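Local atomic coordinates of designed helical repeat protein (Synthetic construct, PDB entry 5CWQ), a protein that has no known biological activity but was designed de novo to fold into a stacked array of alpha helices as a helical repeat protein. Residues Arg28-Asp32 and Leu33-Ala37; Cys55-Asn59 and Ser60-Glu64; Arg114-Ser117 and Glu118-Glu121; Val187-Glu190 and Ala191-Lys195; Asp203-Val206 and Lys207-Ala210. All coordinates share one frame; numbering follows the deposited sequence.

Interaction 1: residues Arg28-Asp32 and Leu33-Ala37; sequences RERGD and LKELA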
loop_
_atom_site.group_PDB
_atom_site.type_symbol
_atom_site.label_atom_id
_atom_site.label_comp_id
_atom_site.label_asym_id
_atom_site.label_seq_id
_atom_site.Cartn_x
_atom_site.Cartn_y
_atom_site.Cartn_z
ATOM N N ARG A 28 18.916 -5.877 -8.721
ATOM C CA ARG A 28 19.787 -5.125 -7.823
ATOM C C ARG A 28 21.233 -5.162 -8.308
ATOM O O ARG A 28 21.952 -4.165 -8.225
ATOM C CB ARG A 28 19.695 -5.680 -6.398
ATOM C CG ARG A 28 20.597 -4.977 -5.390
ATOM C CD ARG A 28 20.428 -5.535 -3.978
ATOM N NE ARG A 28 19.155 -5.144 -3.367
ATOM C CZ ARG A 28 18.079 -5.926 -3.260
ATOM N NH1 ARG A 28 18.087 -7.173 -3.720
ATOM N NH2 ARG A 28 16.983 -5.455 -2.682
ATOM N N GLU A 29 21.653 -6.314 -8.815
ATOM C CA GLU A 29 23.013 -6.480 -9.306
ATOM C C GLU A 29 23.223 -5.726 -10.616
ATOM O O GLU A 29 24.334 -5.288 -10.918
ATOM C CB GLU A 29 23.332 -7.962 -9.494
ATOM C CG GLU A 29 23.441 -8.734 -8.192
ATOM C CD GLU A 29 23.577 -10.226 -8.412
ATOM O OE1 GLU A 29 23.727 -10.645 -9.580
ATOM O OE2 GLU A 29 23.534 -10.982 -7.417
ATOM N N ARG A 30 22.152 -5.580 -11.389
ATOM C CA ARG A 30 22.209 -4.878 -12.667
ATOM C C ARG A 30 21.975 -3.378 -12.499
ATOM O O ARG A 30 22.051 -2.618 -13.464
ATOM C CB ARG A 30 21.177 -5.462 -13.637
ATOM C CG ARG A 30 21.517 -6.864 -14.121
ATOM C CD ARG A 30 20.368 -7.505 -14.888
ATOM N NE ARG A 30 19.833 -6.625 -15.928
ATOM C CZ ARG A 30 18.719 -5.903 -15.821
ATOM N NH1 ARG A 30 17.983 -5.936 -14.715
ATOM N NH2 ARG A 30 18.334 -5.140 -16.835
ATOM N N GLY A 31 21.691 -2.956 -11.271
ATOM C CA GLY A 31 21.430 -1.556 -10.987
ATOM C C GLY A 31 20.103 -1.078 -11.549
ATOM O O GLY A 31 19.837 0.124 -11.594
ATOM N N ASP A 32 19.266 -2.020 -11.978
ATOM C CA ASP A 32 17.961 -1.693 -12.543
ATOM C C ASP A 32 16.946 -1.444 -11.424
ATOM O O ASP A 32 16.279 -2.369 -10.959
ATOM C CB ASP A 32 17.487 -2.820 -13.465
ATOM C CG ASP A 32 16.336 -2.403 -14.363
ATOM O OD1 ASP A 32 15.666 -1.394 -14.058
ATOM O OD2 ASP A 32 16.103 -3.091 -15.378
ATOM N N LEU A 33 16.833 -0.188 -11.000
ATOM C CA LEU A 33 15.986 0.165 -9.863
ATOM C C LEU A 33 14.499 -0.019 -10.151
ATOM O O LEU A 33 13.730 -0.374 -9.256
ATOM C CB LEU A 33 16.244 1.612 -9.434
ATOM C CG LEU A 33 17.663 1.963 -8.985
ATOM C CD1 LEU A 33 17.699 3.391 -8.462
ATOM C CD2 LEU A 33 18.176 0.999 -7.927
ATOM N N LYS A 34 14.089 0.229 -11.391
ATOM C CA LYS A 34 12.684 0.092 -11.759
ATOM C C LYS A 34 12.222 -1.357 -11.625
ATOM O O LYS A 34 11.149 -1.629 -11.081
ATOM C CB LYS A 34 12.445 0.590 -13.184
ATOM C CG LYS A 34 11.011 0.401 -13.658
ATOM C CD LYS A 34 10.746 1.132 -14.960
ATOM C CE LYS A 34 9.311 0.932 -15.419
ATOM N NZ LYS A 34 8.990 1.740 -16.627
ATOM N N GLU A 35 13.033 -2.285 -12.124
ATOM C CA GLU A 35 12.727 -3.705 -11.999
ATOM C C GLU A 35 12.817 -4.139 -10.542
ATOM O O GLU A 35 12.056 -4.994 -10.088
ATOM C CB GLU A 35 13.673 -4.544 -12.859
ATOM C CG GLU A 35 13.395 -4.455 -14.349
ATOM C CD GLU A 35 14.236 -5.424 -15.157
ATOM O OE1 GLU A 35 15.159 -6.039 -14.580
ATOM O OE2 GLU A 35 13.976 -5.570 -16.370
ATOM N N LEU A 36 13.756 -3.544 -9.815
ATOM C CA LEU A 36 13.917 -3.819 -8.394
ATOM C C LEU A 36 12.681 -3.361 -7.632
ATOM O O LEU A 36 12.142 -4.097 -6.805
ATOM C CB LEU A 36 15.172 -3.127 -7.857
ATOM C CG LEU A 36 15.398 -3.151 -6.344
ATOM C CD1 LEU A 36 15.398 -4.568 -5.812
ATOM C CD2 LEU A 36 16.705 -2.452 -5.996
ATOM N N ALA A 37 12.232 -2.146 -7.929
ATOM C CA ALA A 37 11.053 -1.574 -7.289
ATOM C C ALA A 37 9.805 -2.400 -7.585
ATOM O O ALA A 37 8.974 -2.628 -6.703
ATOM C CB ALA A 37 10.856 -0.136 -7.748
HETATM O O HOH W 1 15.588 1.326 -13.814
#

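Interaction 2: residues Cys55-Asn59 and Ser60-Glu64; sequences CERGN and SEEAE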
loop_
_atom_site.group_PDB
_atom_site.type_symbol
_atom_site.label_atom_id
_atom_site.label_comp_id
_atom_site.label_asym_id
_atom_site.label_seq_id
_atom_site.Cartn_x
_atom_site.Cartn_y
_atom_site.Cartn_z
ATOM N N CYS A 55 -4.049 -14.234 9.690
ATOM C CA CYS A 55 -5.266 -13.684 10.279
ATOM C C CYS A 55 -6.403 -14.703 10.297
ATOM O O CYS A 55 -7.150 -14.791 11.269
ATOM C CB CYS A 55 -5.718 -12.435 9.513
ATOM S SG CYS A 55 -4.671 -10.976 9.740
ATOM N N GLU A 56 -6.537 -15.467 9.219
ATOM C CA GLU A 56 -7.629 -16.429 9.103
ATOM C C GLU A 56 -7.379 -17.656 9.977
ATOM O O GLU A 56 -8.321 -18.289 10.455
ATOM C CB GLU A 56 -7.818 -16.853 7.645
ATOM C CG GLU A 56 -9.002 -17.790 7.428
ATOM C CD GLU A 56 -9.343 -17.993 5.962
ATOM O OE1 GLU A 56 -9.110 -17.067 5.155
ATOM O OE2 GLU A 56 -9.847 -19.081 5.614
ATOM N N ARG A 57 -6.108 -17.984 10.184
ATOM C CA ARG A 57 -5.731 -19.124 11.015
ATOM C C ARG A 57 -5.680 -18.753 12.493
ATOM O O ARG A 57 -5.790 -19.617 13.362
ATOM C CB ARG A 57 -4.375 -19.678 10.578
ATOM C CG ARG A 57 -4.397 -20.393 9.240
ATOM C CD ARG A 57 -3.005 -20.856 8.841
ATOM N NE ARG A 57 -3.029 -21.744 7.682
ATOM C CZ ARG A 57 -1.944 -22.180 7.049
ATOM N NH1 ARG A 57 -0.737 -21.808 7.455
ATOM N NH2 ARG A 57 -2.066 -22.987 6.003
ATOM N N GLY A 58 -5.510 -17.466 12.775
ATOM C CA GLY A 58 -5.359 -17.007 14.143
ATOM C C GLY A 58 -4.013 -17.409 14.714
ATOM O O GLY A 58 -3.853 -17.536 15.928
ATOM N N ASN A 59 -3.044 -17.616 13.827
ATOM C CA ASN A 59 -1.695 -17.997 14.228
ATOM C C ASN A 59 -0.806 -16.769 14.409
ATOM O O ASN A 59 -0.390 -16.142 13.435
ATOM C CB ASN A 59 -1.088 -18.941 13.189
ATOM C CG ASN A 59 0.170 -19.626 13.684
ATOM O OD1 ASN A 59 0.939 -19.064 14.464
ATOM N ND2 ASN A 59 0.384 -20.855 13.231
ATOM N N SER A 60 -0.513 -16.441 15.663
ATOM C CA SER A 60 0.281 -15.259 15.980
ATOM C C SER A 60 1.724 -15.407 15.510
ATOM O O SER A 60 2.382 -14.418 15.188
ATOM C CB SER A 60 0.252 -14.989 17.485
ATOM O OG SER A 60 0.829 -16.064 18.205
ATOM N N GLU A 61 2.215 -16.642 15.473
ATOM C CA GLU A 61 3.584 -16.900 15.044
ATOM C C GLU A 61 3.736 -16.657 13.548
ATOM O O GLU A 61 4.686 -16.004 13.111
ATOM C CB GLU A 61 3.996 -18.330 15.391
ATOM C CG GLU A 61 3.936 -18.639 16.873
ATOM C CD GLU A 61 4.274 -20.082 17.177
ATOM O OE1 GLU A 61 4.936 -20.728 16.337
ATOM O OE2 GLU A 61 3.875 -20.572 18.253
ATOM N N GLU A 62 2.801 -17.187 12.765
ATOM C CA GLU A 62 2.784 -16.936 11.330
ATOM C C GLU A 62 2.581 -15.450 11.063
ATOM O O GLU A 62 3.122 -14.901 10.104
ATOM C CB GLU A 62 1.681 -17.743 10.648
ATOM C CG GLU A 62 1.898 -19.244 10.677
ATOM C CD GLU A 62 0.770 -20.002 10.004
ATOM O OE1 GLU A 62 -0.132 -19.348 9.441
ATOM O OE2 GLU A 62 0.784 -21.250 10.039
ATOM N N ALA A 63 1.798 -14.810 11.922
ATOM C CA ALA A 63 1.490 -13.394 11.775
ATOM C C ALA A 63 2.730 -12.540 12.023
ATOM O O ALA A 63 3.006 -11.601 11.276
ATOM C CB ALA A 63 0.369 -13.000 12.724
ATOM N N GLU A 64 3.476 -12.872 13.071
ATOM C CA GLU A 64 4.691 -12.137 13.401
ATOM C C GLU A 64 5.750 -12.348 12.324
ATOM O O GLU A 64 6.489 -11.427 11.982
ATOM C CB GLU A 64 5.229 -12.568 14.767
ATOM C CG GLU A 64 6.362 -11.696 15.294
ATOM C CD GLU A 64 5.931 -10.263 15.567
ATOM O OE1 GLU A 64 4.709 -9.996 15.594
ATOM O OE2 GLU A 64 6.816 -9.401 15.754
#

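Interaction 3: residues Arg114-Ser117 and Glu118-Glu121; sequences RGNS and EEAE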
loop_
_atom_site.group_PDB
_atom_site.type_symbol
_atom_site.label_atom_id
_atom_site.label_comp_id
_atom_site.label_asym_id
_atom_site.label_seq_id
_atom_site.Cartn_x
_atom_site.Cartn_y
_atom_site.Cartn_z
ATOM N N ARG A 114 -3.266 -9.548 15.566
ATOM C CA ARG A 114 -2.581 -9.946 16.792
ATOM C C ARG A 114 -3.116 -9.166 17.993
ATOM O O ARG A 114 -2.843 -9.516 19.140
ATOM C CB ARG A 114 -1.068 -9.739 16.659
ATOM C CG ARG A 114 -0.410 -10.636 15.613
ATOM C CD ARG A 114 1.097 -10.410 15.517
ATOM N NE ARG A 114 1.820 -11.027 16.630
ATOM C CZ ARG A 114 2.143 -10.410 17.764
ATOM N NH1 ARG A 114 1.819 -9.139 17.964
ATOM N NH2 ARG A 114 2.799 -11.073 18.707
ATOM N N GLY A 115 -3.873 -8.106 17.725
ATOM C CA GLY A 115 -4.491 -7.324 18.781
ATOM C C GLY A 115 -3.521 -6.423 19.524
ATOM O O GLY A 115 -3.814 -5.965 20.629
ATOM N N ASN A 116 -2.366 -6.168 18.918
ATOM C CA ASN A 116 -1.356 -5.308 19.525
ATOM C C ASN A 116 -1.567 -3.849 19.121
ATOM O O ASN A 116 -1.198 -3.438 18.020
ATOM C CB ASN A 116 0.043 -5.780 19.128
ATOM C CG ASN A 116 1.136 -5.147 19.970
ATOM O OD1 ASN A 116 1.060 -3.972 20.335
ATOM N ND2 ASN A 116 2.159 -5.931 20.290
ATOM N N SER A 117 -2.157 -3.071 20.024
ATOM C CA SER A 117 -2.544 -1.694 19.728
ATOM C C SER A 117 -1.330 -0.786 19.542
ATOM O O SER A 117 -1.371 0.159 18.755
ATOM C CB SER A 117 -3.441 -1.145 20.840
ATOM O OG SER A 117 -3.941 0.137 20.508
ATOM N N GLU A 118 -0.254 -1.072 20.269
ATOM C CA GLU A 118 0.975 -0.296 20.140
ATOM C C GLU A 118 1.625 -0.571 18.789
ATOM O O GLU A 118 2.116 0.341 18.123
ATOM C CB GLU A 118 1.945 -0.625 21.278
ATOM C CG GLU A 118 3.272 0.129 21.218
ATOM C CD GLU A 118 3.104 1.635 21.310
ATOM O OE1 GLU A 118 2.057 2.091 21.816
ATOM O OE2 GLU A 118 4.021 2.363 20.875
ATOM N N GLU A 119 1.624 -1.840 18.393
ATOM C CA GLU A 119 2.155 -2.247 17.100
ATOM C C GLU A 119 1.301 -1.676 15.969
ATOM O O GLU A 119 1.793 -1.413 14.869
ATOM C CB GLU A 119 2.207 -3.772 17.010
ATOM C CG GLU A 119 2.922 -4.319 15.789
ATOM C CD GLU A 119 2.955 -5.837 15.776
ATOM O OE1 GLU A 119 2.308 -6.452 16.650
ATOM O OE2 GLU A 119 3.627 -6.417 14.897
ATOM N N ALA A 120 0.016 -1.486 16.253
ATOM C CA ALA A 120 -0.918 -0.950 15.272
ATOM C C ALA A 120 -0.702 0.545 15.082
ATOM O O ALA A 120 -0.831 1.062 13.971
ATOM C CB ALA A 120 -2.350 -1.228 15.700
ATOM N N GLU A 121 -0.369 1.237 16.167
ATOM C CA GLU A 121 -0.158 2.677 16.111
ATOM C C GLU A 121 1.122 3.004 15.348
ATOM O O GLU A 121 1.178 3.994 14.620
ATOM C CB GLU A 121 -0.102 3.272 17.519
ATOM C CG GLU A 121 -0.162 4.795 17.551
ATOM C CD GLU A 121 -1.457 5.348 16.974
ATOM O OE1 GLU A 121 -2.450 4.594 16.894
ATOM O OE2 GLU A 121 -1.477 6.539 16.596
#

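Interaction 4: residues Val187-Glu190 and Ala191-Lys195; sequences VEEE and ARKVK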
loop_
_atom_site.group_PDB
_atom_site.type_symbol
_atom_site.label_atom_id
_atom_site.label_comp_id
_atom_site.label_asym_id
_atom_site.label_seq_id
_atom_site.Cartn_x
_atom_site.Cartn_y
_atom_site.Cartn_z
ATOM N N VAL A 187 -8.819 11.145 -2.381
ATOM C CA VAL A 187 -7.991 10.394 -3.317
ATOM C C VAL A 187 -8.867 9.660 -4.331
ATOM O O VAL A 187 -8.473 9.485 -5.483
ATOM C CB VAL A 187 -7.066 9.392 -2.585
ATOM C CG1 VAL A 187 -7.876 8.351 -1.847
ATOM C CG2 VAL A 187 -6.100 8.728 -3.568
ATOM N N GLU A 188 -10.059 9.247 -3.910
ATOM C CA GLU A 188 -10.994 8.602 -4.823
ATOM C C GLU A 188 -11.375 9.549 -5.957
ATOM O O GLU A 188 -11.367 9.168 -7.126
ATOM C CB GLU A 188 -12.251 8.142 -4.084
ATOM C CG GLU A 188 -13.269 7.455 -4.979
ATOM C CD GLU A 188 -14.525 7.055 -4.231
ATOM O OE1 GLU A 188 -14.515 7.100 -2.983
ATOM O OE2 GLU A 188 -15.523 6.697 -4.895
ATOM N N GLU A 189 -11.701 10.788 -5.602
ATOM C CA GLU A 189 -12.102 11.784 -6.589
ATOM C C GLU A 189 -10.938 12.115 -7.522
ATOM O O GLU A 189 -11.123 12.240 -8.732
ATOM C CB GLU A 189 -12.610 13.054 -5.899
ATOM C CG GLU A 189 -13.179 14.091 -6.857
ATOM C CD GLU A 189 -13.712 15.323 -6.147
ATOM O OE1 GLU A 189 -13.714 15.342 -4.897
ATOM O OE2 GLU A 189 -14.130 16.276 -6.840
ATOM N N GLU A 190 -9.741 12.247 -6.957
ATOM C CA GLU A 190 -8.549 12.514 -7.754
ATOM C C GLU A 190 -8.295 11.386 -8.746
ATOM O O GLU A 190 -8.007 11.628 -9.916
ATOM C CB GLU A 190 -7.324 12.694 -6.856
ATOM C CG GLU A 190 -7.341 13.955 -6.015
ATOM C CD GLU A 190 -6.144 14.047 -5.089
ATOM O OE1 GLU A 190 -5.010 14.191 -5.594
ATOM O OE2 GLU A 190 -6.338 13.971 -3.858
ATOM N N ALA A 191 -8.405 10.153 -8.269
ATOM C CA ALA A 191 -8.152 8.983 -9.099
ATOM C C ALA A 191 -9.172 8.883 -10.229
ATOM O O ALA A 191 -8.830 8.530 -11.357
ATOM C CB ALA A 191 -8.175 7.724 -8.253
ATOM N N ARG A 192 -10.426 9.199 -9.919
ATOM C CA ARG A 192 -11.493 9.141 -10.910
ATOM C C ARG A 192 -11.252 10.148 -12.033
ATOM O O ARG A 192 -11.442 9.834 -13.208
ATOM C CB ARG A 192 -12.852 9.399 -10.254
ATOM C CG ARG A 192 -14.033 9.195 -11.193
ATOM C CD ARG A 192 -15.371 9.378 -10.491
ATOM N NE ARG A 192 -15.643 10.776 -10.153
ATOM C CZ ARG A 192 -15.554 11.305 -8.933
ATOM N NH1 ARG A 192 -15.199 10.569 -7.885
ATOM N NH2 ARG A 192 -15.830 12.589 -8.759
ATOM N N LYS A 193 -10.829 11.354 -11.669
ATOM C CA LYS A 193 -10.561 12.396 -12.658
ATOM C C LYS A 193 -9.376 12.019 -13.541
ATOM O O LYS A 193 -9.414 12.215 -14.757
ATOM C CB LYS A 193 -10.294 13.740 -11.974
ATOM C CG LYS A 193 -11.507 14.345 -11.289
ATOM C CD LYS A 193 -11.269 15.809 -10.939
ATOM C CE LYS A 193 -12.197 16.289 -9.835
ATOM N NZ LYS A 193 -11.470 16.477 -8.546
ATOM N N VAL A 194 -8.326 11.481 -12.928
ATOM C CA VAL A 194 -7.167 11.010 -13.676
ATOM C C VAL A 194 -7.591 9.901 -14.639
ATOM O O VAL A 194 -7.148 9.862 -15.786
ATOM C CB VAL A 194 -6.052 10.500 -12.731
ATOM C CG1 VAL A 194 -4.951 9.795 -13.509
ATOM C CG2 VAL A 194 -5.465 11.658 -11.934
ATOM N N LYS A 195 -8.456 9.010 -14.165
ATOM C CA LYS A 195 -8.968 7.917 -14.987
ATOM C C LYS A 195 -9.740 8.439 -16.199
ATOM O O LYS A 195 -9.558 7.955 -17.317
ATOM C CB LYS A 195 -9.864 6.999 -14.152
ATOM C CG LYS A 195 -10.514 5.862 -14.934
ATOM C CD LYS A 195 -11.559 5.135 -14.098
ATOM C CE LYS A 195 -12.795 5.992 -13.871
ATOM N NZ LYS A 195 -13.819 5.284 -13.062
HETATM O O HOH W 2 -15.584 7.294 -7.709
#

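Interaction 5: residues Asp203-Val206 and Lys207-Ala210; sequences DSEV and KRLA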
loop_
_atom_site.group_PDB
_atom_site.type_symbol
_atom_site.label_atom_id
_atom_site.label_comp_id
_atom_site.label_asym_id
_atom_site.label_seq_id
_atom_site.Cartn_x
_atom_site.Cartn_y
_atom_site.Cartn_z
ATOM N N ASP A 203 -5.197 6.796 -23.088
ATOM C CA ASP A 203 -4.032 6.329 -22.341
ATOM C C ASP A 203 -4.446 5.185 -21.421
ATOM O O ASP A 203 -4.653 5.374 -20.222
ATOM C CB ASP A 203 -3.414 7.479 -21.540
ATOM C CG ASP A 203 -2.028 7.152 -21.014
ATOM O OD1 ASP A 203 -1.679 5.955 -20.912
ATOM O OD2 ASP A 203 -1.284 8.105 -20.699
ATOM N N SER A 204 -4.564 3.996 -22.000
ATOM C CA SER A 204 -5.105 2.840 -21.295
ATOM C C SER A 204 -4.295 2.440 -20.065
ATOM O O SER A 204 -4.855 1.956 -19.084
ATOM C CB SER A 204 -5.198 1.652 -22.250
ATOM O OG SER A 204 -6.106 1.929 -23.300
ATOM N N GLU A 205 -2.983 2.631 -20.114
ATOM C CA GLU A 205 -2.140 2.256 -18.984
ATOM C C GLU A 205 -2.450 3.121 -17.766
ATOM O O GLU A 205 -2.646 2.603 -16.666
ATOM C CB GLU A 205 -0.660 2.370 -19.351
ATOM C CG GLU A 205 0.291 2.005 -18.217
ATOM C CD GLU A 205 0.073 0.594 -17.685
ATOM O OE1 GLU A 205 -0.488 -0.248 -18.421
ATOM O OE2 GLU A 205 0.464 0.326 -16.528
ATOM N N VAL A 206 -2.503 4.434 -17.970
ATOM C CA VAL A 206 -2.800 5.367 -16.887
ATOM C C VAL A 206 -4.196 5.102 -16.335
ATOM O O VAL A 206 -4.422 5.184 -15.128
ATOM C CB VAL A 206 -2.688 6.835 -17.364
ATOM C CG1 VAL A 206 -3.147 7.807 -16.279
ATOM C CG2 VAL A 206 -1.260 7.142 -17.774
ATOM N N LYS A 207 -5.126 4.785 -17.231
ATOM C CA LYS A 207 -6.492 4.453 -16.849
ATOM C C LYS A 207 -6.506 3.294 -15.861
ATOM O O LYS A 207 -7.171 3.354 -14.828
ATOM C CB LYS A 207 -7.321 4.102 -18.087
ATOM C CG LYS A 207 -8.758 3.694 -17.792
ATOM C CD LYS A 207 -9.481 3.209 -19.048
ATOM C CE LYS A 207 -8.934 1.879 -19.539
ATOM N NZ LYS A 207 -9.674 1.380 -20.727
ATOM N N ARG A 208 -5.766 2.239 -16.189
ATOM C CA ARG A 208 -5.705 1.053 -15.344
ATOM C C ARG A 208 -5.126 1.380 -13.973
ATOM O O ARG A 208 -5.623 0.905 -12.953
ATOM C CB ARG A 208 -4.872 -0.035 -16.019
ATOM C CG ARG A 208 -5.492 -0.583 -17.289
ATOM C CD ARG A 208 -4.442 -1.224 -18.179
ATOM N NE ARG A 208 -4.974 -1.535 -19.504
ATOM C CZ ARG A 208 -4.247 -1.575 -20.617
ATOM N NH1 ARG A 208 -2.946 -1.324 -20.582
ATOM N NH2 ARG A 208 -4.826 -1.865 -21.774
ATOM N N LEU A 209 -4.074 2.194 -13.955
ATOM C CA LEU A 209 -3.421 2.578 -12.706
ATOM C C LEU A 209 -4.330 3.457 -11.851
ATOM O O LEU A 209 -4.386 3.305 -10.630
ATOM C CB LEU A 209 -2.104 3.303 -12.994
ATOM C CG LEU A 209 -1.018 2.470 -13.684
ATOM C CD1 LEU A 209 0.162 3.343 -14.076
ATOM C CD2 LEU A 209 -0.556 1.320 -12.798
ATOM N N ALA A 210 -5.042 4.376 -12.497
ATOM C CA ALA A 210 -5.972 5.251 -11.797
ATOM C C ALA A 210 -7.121 4.446 -11.189
ATOM O O ALA A 210 -7.645 4.794 -10.127
ATOM C CB ALA A 210 -6.508 6.314 -12.744
HETATM O O HOH W 3 -8.444 3.234 -22.373
HETATM O O HOH W 4 -0.977 -2.606 -18.576
#

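Interaction 1: residues Arg28-Asp32 and Leu33-Ala37
Arg30, Asp32 and Glu35 form a local salt-bridge network across the tight turn that joins helix 5-30 to helix 33-57, at the surface of the protein. Glu35 projects back from the first turn of the new helix, with CG beside its own backbone N (chi1 -73°) and the rest of the chain extended, which brings its carboxylate against that of Asp32, the side chains crossing at a slant and the planes 20° apart. Arg30 bends at chi3 and reaches both acids: NH1 lies 2.8 Å from Glu35 OE1 in a salt bridge with a weak, poorly aligned hydrogen bond, while NH2 makes a longer, weak bond to Asp32 OD2 at 3.4 Å. Asp32 is the N-cap of helix 33-57. Its OD1 accepts a long, weak bond from Glu35 N (3.4 Å), and a water that donates to OD1 in turn accepts from Lys34 N. Leu36 N completes the first helical turn on Asp32 O. Before the cap, Gly31 takes positive phi and closes helix 5-30 in a Schellman motif. To one side, Leu36 CD1 sits 3.6 Å from Arg28 NH2, over a face of that guanidinium, whose charge is paired with Glu76 and Glu25. Asp32 OD2 approaches Glu35 OE1 to 3.2 Å with no hydrogen bond between them; the arginine, paired with both carboxylates, probably offsets the repulsion that this closeness would otherwise cost.

Interaction 2: residues Cys55-Asn59 and Ser60-Glu64
Asn59 and Glu62 lie face to face at the start of helix 60-86, where Asn59 serves as the N-cap after helix 33-57 has been broken off at Gly58 by positive phi. The Asn59 side chain swings its CG away from the backbone N (chi1 -167°), which carries OD1 to the backbone amides of the first turn. Glu62 N gives OD1 a fairly straight bond of 3.1 Å, arriving from above the carbonyl plane, and Glu61 N adds a weaker, bent one of 2.9 Å. Glu62 holds CG beside its own N (chi1 -67°) and runs extended back toward the turn, which lays its carboxylate against the Asn59 amide, stacked with 23° between the planes. The same carboxylate meets Arg57, whose side chain is straight from CG to NE; the two side chains cross at about a right angle. Arg57 NH1 has Glu62 OE2 at the guanidinium edge, 3.0 Å away, and makes a second weak bond to Glu62 OE1 at 3.2 Å. Ala63 N closes the first backbone turn on Asn59 O. Glu62 thus faces cap amide and arginine together, a pairing that ties the last turn of one helix to the first turn of the next through charge as well as capping.

Interaction 3: residues Arg114-Ser117 and Glu118-Glu121
Glu119 meets both Arg114 and Asn116 at the turn from helix 90-114 into helix 117-144, and nearly perpendicular crossings set the pattern here. With CG opposite the backbone N (chi1 -172°) and the chain extended, Glu119 sends OE1 back over the turn to within 3.0 Å of Arg114 NH1. The two charged groups form a salt bridge in which the side chains cross at about a right angle and the guanidinium is tilted 63° from the carboxylate. Arg114 itself is kinked at chi3, which places its NH1 end toward the glutamate, and Asn116 ND2 lies in the guanidinium plane at its edge. The Asn116 amide and the Glu119 carboxylate are almost perpendicular, 83° apart, so they do not stack; instead the amide carbon Asn116 CG rests on the methylene Glu119 CB at 3.4 Å. Asn116 is the N-cap, its OD1 accepting from Glu119 N at 2.9 Å, the donor standing well above the carbonyl plane. Ala120 N bonds to Asn116 O and Glu121 N to Ser117 O, starting the regular helical ladder, while Gly115 ends the previous helix in a Schellman motif. Ala120 packs on Ala111 of helix 90-114, Glu119 reaches Ser67 of helix 60-86, and Glu121 forms a salt bridge with Arg171 at the end of helix 147-171, which also has a weak hydrogen bond with Ser117 OG.

Interaction 4: residues Val187-Glu190 and Ala191-Lys195
Glu189 and Lys193 form an i to i+4 salt bridge within helix 174-201, on a regular alpha-helical segment flanked by helix 147-171 and helix 204-230. Ala191 begins the second half: its N donates to Val187 O at 2.9 Å, and its CB rests 3.3 Å from that same oxygen. Arg192 N bonds to Glu188 O. Its side chain was modelled in two conformers, which makes its placement tentative; in one of them a bend at chi3 turns the guanidinium back along the helix toward Glu189, and a water that donates to Glu188 OE2 may bridge to Arg192 NH1 through a weak bond. Lys193, with CG beside its backbone N (chi1 -68°), lays its chain over Glu189 O and bends at its last torsion, bringing NZ within 3.2 Å of Glu189 OE2; the hydrogen bond in this ion pair is weak. Val194 faces inward onto Leu150 and Leu154 of helix 147-171, its N bonded to Glu190 O. Lys195 reaches across to a salt bridge with Glu214 on helix 204-230, and its N closes the next helical turn on Ala191 O at 2.9 Å.

Interaction 5: residues Asp203-Val206 and Lys207-Ala210
Glu205 and Arg208, three residues apart in the first turns of helix 204-230, make a loose salt bridge, Glu205 OE1 to Arg208 NH1 at 3.4 Å. The bond is weak but arrives at the edge of the guanidinium and in its plane, while the carboxylate is rotated 68° against it. Glu205 bends at chi2 to bring OE1 to the arginine, and its other oxygen, OE2, rests 3.9 Å from Leu209 CG. Arg208 keeps CG beside its own N (chi1 -66°) and runs straight back along the helix to NE, laying one guanidinium face over Ser204, whose CB is 3.6 Å from NH2. The arginine stem also lies against a backbone oxygen, with Arg208 CG 3.2 Å from Ser204 O. Farther round, Ser204 OG and Lys207 NZ share a water, 2.8 Å from each, and a bound phosphate ion, probably from the crystallisation liquor, lies close to the same lysine.

Behind these side chains the backbone sets their spacing: Lys207 N bonds to Asp203 O, Arg208 N to Ser204 O, Leu209 N to Glu205 O and Ala210 N to Val206 O. Val206 and Ala210 turn to helix 174-201, where Val206 packs on Val194 and Ala198, and Leu209 turns to helix 147-171, touching Leu152 and Ile155. At the very start, Asp203 OD1 accepts a long, weak bond from Val206 N at 3.4 Å. This is an aspartate N-cap opening a helix whose first turns pack apolar residues on neighbours and expose Glu205 and Arg208, consistent with a helical repeat protein.

In chain order the five contacts run from interaction 1 to interaction 5. Interactions 1, 2 and 3 each span a turn between consecutive helices, while interaction 4 lies within helix 174-201, and interaction 5 at the capped start of helix 204-230. Interactions 1 and 2 sit at the two ends of helix 33-57, with centres about 32 Å apart. Interactions 2 and 3 are neighbours on one side of the chain's centre, about 14 Å between centres, and meet through Glu64 and Arg114; the Cys55-Cys113 disulfide also links the helices that end there. Interactions 4 and 5, centres about 11 Å apart, pack through Val194, Val206 and Ala210 on the opposite side. Capped turns thus recur along the stacked helices.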